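Local coordinates for Sel1 repeat family protein (PDB 6LCH) that probably serves as an immunity protein that protects Pseudomonas aeruginosa from its own type VI secretion effector PldB, at residues F8-E13 with A128-P133; G164-Y170 with Y190-Q196. One frame throughout, in Å; residues are numbered along the deposited sequence.

Contact 1: residues F8-E13 with A128-P133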
loop_
_atom_site.group_PDB
_atom_site.type_symbol
_atom_site.label_atom_id
_atom_site.label_comp_id
_atom_site.label_asym_id
_atom_site.label_seq_id
_atom_site.Cartn_x
_atom_site.Cartn_y
_atom_site.Cartn_z
ATOM N N PHE A 8 0.483 -4.660 -19.433
ATOM C CA PHE A 8 0.623 -3.217 -19.414
ATOM C C PHE A 8 2.085 -2.799 -19.293
ATOM O O PHE A 8 2.899 -3.476 -18.664
ATOM C CB PHE A 8 -0.183 -2.652 -18.251
ATOM C CG PHE A 8 -1.659 -2.951 -18.328
ATOM C CD1 PHE A 8 -2.294 -3.606 -17.286
ATOM C CD2 PHE A 8 -2.409 -2.590 -19.448
ATOM C CE1 PHE A 8 -3.644 -3.880 -17.342
ATOM C CE2 PHE A 8 -3.766 -2.856 -19.507
ATOM C CZ PHE A 8 -4.382 -3.510 -18.454
ATOM N N VAL A 9 2.417 -1.670 -19.922
ATOM C CA VAL A 9 3.724 -1.056 -19.717
ATOM C C VAL A 9 3.743 -0.411 -18.339
ATOM O O VAL A 9 2.728 0.120 -17.872
ATOM C CB VAL A 9 4.019 -0.035 -20.832
ATOM C CG1 VAL A 9 5.144 0.919 -20.430
ATOM C CG2 VAL A 9 4.363 -0.754 -22.134
ATOM N N CYS A 10 4.885 -0.489 -17.661
ATOM C CA CYS A 10 5.004 0.071 -16.320
ATOM C C CYS A 10 5.139 1.587 -16.405
ATOM O O CYS A 10 6.112 2.099 -16.968
ATOM C CB CYS A 10 6.200 -0.532 -15.587
ATOM S SG CYS A 10 6.384 0.083 -13.897
ATOM N N VAL A 11 4.171 2.303 -15.837
ATOM C CA VAL A 11 4.156 3.758 -15.878
ATOM C C VAL A 11 4.027 4.299 -14.461
ATOM O O VAL A 11 3.418 3.677 -13.585
ATOM C CB VAL A 11 3.019 4.298 -16.778
ATOM C CG1 VAL A 11 3.191 3.800 -18.207
ATOM C CG2 VAL A 11 1.659 3.898 -16.234
ATOM N N ASN A 12 4.618 5.465 -14.239
ATOM C CA ASN A 12 4.545 6.097 -12.929
ATOM C C ASN A 12 3.156 6.684 -12.714
ATOM O O ASN A 12 2.665 7.458 -13.543
ATOM C CB ASN A 12 5.614 7.178 -12.803
ATOM C CG ASN A 12 6.107 7.339 -11.385
ATOM O OD1 ASN A 12 5.346 7.713 -10.494
ATOM N ND2 ASN A 12 7.383 7.045 -11.162
ATOM N N GLU A 13 2.521 6.315 -11.601
ATOM C CA GLU A 13 1.224 6.891 -11.267
ATOM C C GLU A 13 1.311 8.402 -11.099
ATOM O O GLU A 13 0.305 9.100 -11.261
ATOM C CB GLU A 13 0.674 6.250 -9.995
ATOM C CG GLU A 13 -0.816 6.461 -9.795
ATOM C CD GLU A 13 -1.269 6.125 -8.392
ATOM O OE1 GLU A 13 -0.629 6.596 -7.433
ATOM O OE2 GLU A 13 -2.266 5.391 -8.248
ATOM N N ALA A 128 -4.387 -0.207 -12.975
ATOM C CA ALA A 128 -3.048 -0.704 -13.269
ATOM C C ALA A 128 -2.525 -0.125 -14.576
ATOM O O ALA A 128 -1.316 0.108 -14.717
ATOM C CB ALA A 128 -3.049 -2.231 -13.327
ATOM N N SER A 129 -3.419 0.117 -15.549
ATOM C CA SER A 129 -2.985 0.714 -16.807
ATOM C C SER A 129 -2.430 2.118 -16.622
ATOM O O SER A 129 -1.659 2.587 -17.467
ATOM C CB SER A 129 -4.127 0.762 -17.827
ATOM O OG SER A 129 -5.065 1.777 -17.529
ATOM N N LEU A 130 -2.816 2.800 -15.549
ATOM C CA LEU A 130 -2.283 4.110 -15.224
ATOM C C LEU A 130 -1.188 4.033 -14.172
ATOM O O LEU A 130 -0.776 5.067 -13.641
ATOM C CB LEU A 130 -3.419 5.024 -14.764
ATOM C CG LEU A 130 -4.487 5.204 -15.850
ATOM C CD1 LEU A 130 -5.750 5.870 -15.315
ATOM C CD2 LEU A 130 -3.909 5.993 -17.013
ATOM N N GLY A 131 -0.718 2.828 -13.852
ATOM C CA GLY A 131 0.369 2.668 -12.913
ATOM C C GLY A 131 -0.023 2.731 -11.456
ATOM O O GLY A 131 0.835 2.990 -10.611
ATOM N N ASN A 132 -1.285 2.497 -11.135
ATOM C CA ASN A 132 -1.741 2.555 -9.749
ATOM C C ASN A 132 -1.092 1.449 -8.928
ATOM O O ASN A 132 -1.277 0.268 -9.245
ATOM C CB ASN A 132 -3.258 2.438 -9.698
ATOM C CG ASN A 132 -3.789 2.438 -8.286
ATOM O OD1 ASN A 132 -4.242 1.410 -7.787
ATOM N ND2 ASN A 132 -3.730 3.592 -7.631
ATOM N N PRO A 133 -0.325 1.774 -7.890
ATOM C CA PRO A 133 0.396 0.732 -7.134
ATOM C C PRO A 133 -0.537 -0.248 -6.437
ATOM O O PRO A 133 -0.256 -1.456 -6.441
ATOM C CB PRO A 133 1.231 1.542 -6.128
ATOM C CG PRO A 133 1.435 2.866 -6.804
ATOM C CD PRO A 133 0.154 3.127 -7.554
HETATM O O HOH W 1 1.753 0.138 -15.303
#
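A Schellman motif ends helix 123-129, and the extended N-terminal segment 8-13 runs across it. G131, at positive phi, is the C-prime residue: N132 N bonds to A127 O, and G131 N to A128 O at 2.9 Å. The V11 carbonyl sits on this glycine, with V11 O 3.3 Å from G131 CA in a CA-H...O contact. A CB on G131 would clash with V11 O, so the close approach depends on glycine. V11 CG2 packs on the turn, 3.5 Å from L130 C. At the start of the segment, the F8 ring lies over S129 in a CH-pi contact, its centroid 4.2 Å from S129 CB. A128 CB is 4.3 Å from F8 CD1. Water 1 bridges the two backbones, joining V9 O, V11 N and A128 O. At the other end, N132 ND2 gives a very short hydrogen bond of 2.4 Å to E13 OE2. N132 ND2 also bonds to Q98, while N132 OD1 caps the next helix at A135 N. The disulfide C10-C159 ties segment 8-13 to helix 150-162, and E13 N bonds to Q163 just past that helix. The arrangement is a Schellman C-cap followed by an Asn N-cap, here at a tight turn between two helices of a Sel1-repeat solenoid.

Contact 2: residues G164-Y170 with Y190-Q196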
loop_
_atom_site.group_PDB
_atom_site.type_symbol
_atom_site.label_atom_id
_atom_site.label_comp_id
_atom_site.label_asym_id
_atom_site.label_seq_id
_atom_site.Cartn_x
_atom_site.Cartn_y
_atom_site.Cartn_z
ATOM N N GLY A 164 7.682 3.040 -4.876
ATOM C CA GLY A 164 7.787 3.258 -3.447
ATOM C C GLY A 164 6.628 2.749 -2.629
ATOM O O GLY A 164 6.493 3.138 -1.465
ATOM N N TYR A 165 5.790 1.885 -3.194
ATOM C CA TYR A 165 4.597 1.383 -2.522
ATOM C C TYR A 165 4.990 0.188 -1.659
ATOM O O TYR A 165 5.294 -0.892 -2.179
ATOM C CB TYR A 165 3.542 1.017 -3.562
ATOM C CG TYR A 165 2.240 0.492 -3.010
ATOM C CD1 TYR A 165 1.841 -0.814 -3.258
ATOM C CD2 TYR A 165 1.398 1.302 -2.258
ATOM C CE1 TYR A 165 0.651 -1.301 -2.768
ATOM C CE2 TYR A 165 0.200 0.819 -1.762
ATOM C CZ TYR A 165 -0.166 -0.483 -2.022
ATOM O OH TYR A 165 -1.355 -0.977 -1.539
ATOM N N ALA A 166 4.982 0.386 -0.340
ATOM C CA ALA A 166 5.512 -0.627 0.570
ATOM C C ALA A 166 4.801 -1.977 0.503
ATOM O O ALA A 166 5.502 -3.003 0.503
ATOM C CB ALA A 166 5.497 -0.085 2.006
ATOM N N PRO A 167 3.465 -2.067 0.465
ATOM C CA PRO A 167 2.833 -3.398 0.443
ATOM C C PRO A 167 3.210 -4.240 -0.762
ATOM O O PRO A 167 3.068 -5.466 -0.705
ATOM C CB PRO A 167 1.332 -3.077 0.452
ATOM C CG PRO A 167 1.243 -1.716 1.031
ATOM C CD PRO A 167 2.450 -0.999 0.526
ATOM N N ALA A 168 3.678 -3.628 -1.850
ATOM C CA ALA A 168 4.156 -4.415 -2.982
ATOM C C ALA A 168 5.503 -5.050 -2.670
ATOM O O ALA A 168 5.742 -6.215 -3.010
ATOM C CB ALA A 168 4.253 -3.543 -4.230
ATOM N N SER A 169 6.399 -4.292 -2.032
ATOM C CA SER A 169 7.665 -4.860 -1.586
ATOM C C SER A 169 7.448 -5.924 -0.519
ATOM O O SER A 169 8.249 -6.858 -0.405
ATOM C CB SER A 169 8.580 -3.755 -1.057
ATOM O OG SER A 169 9.064 -2.938 -2.111
ATOM N N TYR A 170 6.380 -5.796 0.276
ATOM C CA TYR A 170 6.021 -6.850 1.222
ATOM C C TYR A 170 5.641 -8.130 0.488
ATOM O O TYR A 170 6.065 -9.225 0.870
ATOM C CB TYR A 170 4.873 -6.388 2.124
ATOM C CG TYR A 170 4.429 -7.428 3.141
ATOM C CD1 TYR A 170 4.986 -7.466 4.412
ATOM C CD2 TYR A 170 3.455 -8.368 2.828
ATOM C CE1 TYR A 170 4.587 -8.411 5.340
ATOM C CE2 TYR A 170 3.054 -9.320 3.747
ATOM C CZ TYR A 170 3.621 -9.334 5.001
ATOM O OH TYR A 170 3.220 -10.276 5.917
ATOM N N TYR A 190 11.511 -7.485 2.435
ATOM C CA TYR A 190 10.773 -7.054 3.617
ATOM C C TYR A 190 11.367 -5.770 4.181
ATOM O O TYR A 190 10.634 -4.876 4.622
ATOM C CB TYR A 190 10.781 -8.146 4.686
ATOM C CG TYR A 190 9.823 -9.299 4.456
ATOM C CD1 TYR A 190 8.449 -9.096 4.395
ATOM C CD2 TYR A 190 10.298 -10.595 4.327
ATOM C CE1 TYR A 190 7.577 -10.161 4.198
ATOM C CE2 TYR A 190 9.440 -11.658 4.126
ATOM C CZ TYR A 190 8.084 -11.441 4.067
ATOM O OH TYR A 190 7.245 -12.515 3.866
ATOM N N GLN A 191 12.698 -5.659 4.171
ATOM C CA GLN A 191 13.343 -4.460 4.694
ATOM C C GLN A 191 13.041 -3.250 3.819
ATOM O O GLN A 191 12.716 -2.171 4.329
ATOM C CB GLN A 191 14.852 -4.675 4.814
ATOM C CG GLN A 191 15.527 -3.645 5.717
ATOM C CD GLN A 191 17.035 -3.619 5.571
ATOM O OE1 GLN A 191 17.579 -4.015 4.543
ATOM N NE2 GLN A 191 17.720 -3.146 6.607
ATOM N N VAL A 192 13.140 -3.412 2.495
ATOM C CA VAL A 192 12.777 -2.330 1.580
ATOM C C VAL A 192 11.348 -1.876 1.839
ATOM O O VAL A 192 11.045 -0.675 1.818
ATOM C CB VAL A 192 12.973 -2.778 0.119
ATOM C CG1 VAL A 192 12.249 -1.835 -0.835
ATOM C CG2 VAL A 192 14.446 -2.856 -0.220
ATOM N N SER A 193 10.453 -2.829 2.105
ATOM C CA SER A 193 9.077 -2.496 2.455
ATOM C C SER A 193 9.022 -1.595 3.681
ATOM O O SER A 193 8.259 -0.622 3.710
ATOM C CB SER A 193 8.283 -3.781 2.690
ATOM O OG SER A 193 6.920 -3.503 2.953
ATOM N N VAL A 194 9.834 -1.894 4.697
ATOM C CA VAL A 194 9.870 -1.062 5.898
ATOM C C VAL A 194 10.296 0.358 5.549
ATOM O O VAL A 194 9.649 1.333 5.948
ATOM C CB VAL A 194 10.801 -1.681 6.954
ATOM C CG1 VAL A 194 10.862 -0.790 8.185
ATOM C CG2 VAL A 194 10.334 -3.075 7.318
ATOM N N SER A 195 11.390 0.496 4.797
ATOM C CA SER A 195 11.884 1.816 4.419
ATOM C C SER A 195 10.880 2.614 3.598
ATOM O O SER A 195 11.059 3.829 3.445
ATOM C CB SER A 195 13.196 1.689 3.641
ATOM O OG SER A 195 13.007 1.027 2.401
ATOM N N GLN A 196 9.834 1.974 3.076
ATOM C CA GLN A 196 8.782 2.645 2.325
ATOM C C GLN A 196 7.521 2.869 3.149
ATOM O O GLN A 196 6.481 3.223 2.584
ATOM C CB GLN A 196 8.436 1.846 1.068
ATOM C CG GLN A 196 9.571 1.694 0.078
ATOM C CD GLN A 196 9.324 0.555 -0.884
ATOM O OE1 GLN A 196 8.500 -0.319 -0.618
ATOM N NE2 GLN A 196 10.034 0.556 -2.005
HETATM O O HOH W 2 4.479 2.913 0.881
#
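Two side-chain hydrogen bonds join the two segments. S193 OG donates to A166 O at 2.9 Å. A166 O also accepts the helical bond from Y170 N at 2.9 Å, so it serves both its own helix and the neighbour. S169 OG donates to Q196 OE1 at 3.1 Å. Q196 reaches back from just beyond helix 183-195, and Q196 OE1 also lies 3.2 Å from A166 CA. Water 2 closes this end of the contact: it donates to G164 O and Q196 O and accepts from A166 N, the first N of helix 166-178.

Small residues let the backbones come close. The short helical segments are antiparallel at 169°, with axes 7.6 Å apart at closest approach. A166 and S193 have CA atoms only 4.4 Å apart. S169 CB lies 3.8 Å from S193 CB, and A166 CB lies 3.6 Å from Q196 CB. S169 OG also meets V192 CG1 at 3.6 Å.

Farther along, larger side chains meet. The edge of Y190 points at the face of Y170 in a T-shaped stack, with ring centroids 5.3 Å apart and planes at 73°. Helix 150-162 packs on S169 through A161, and helix 199-208 packs on S193 through A201. Two antiparallel helices in close contact, here on Ala and Ser, form the helical hairpin typical of a Sel1 repeat, a member of the TPR clan.

From the N terminus, contact 1 comes first. It closes a long loop in which the end of helix 123-129 comes back to segment 8-13, with 114 mostly helical residues between. Contact 2 opens after contact 1 has closed, so the two are in series and neither nest nor cross. It closes a short loop of 19 residues and pairs neighbouring helices 166-178 and 183-195. The centres of contacts 1 and 2 are about 18 Å apart, yet the contacts touch: P133 CB packs 3.4 Å from Y165 CG. Contact 1 ties the N-terminal segment to the middle of the solenoid, and contact 2 holds together one hairpin farther along.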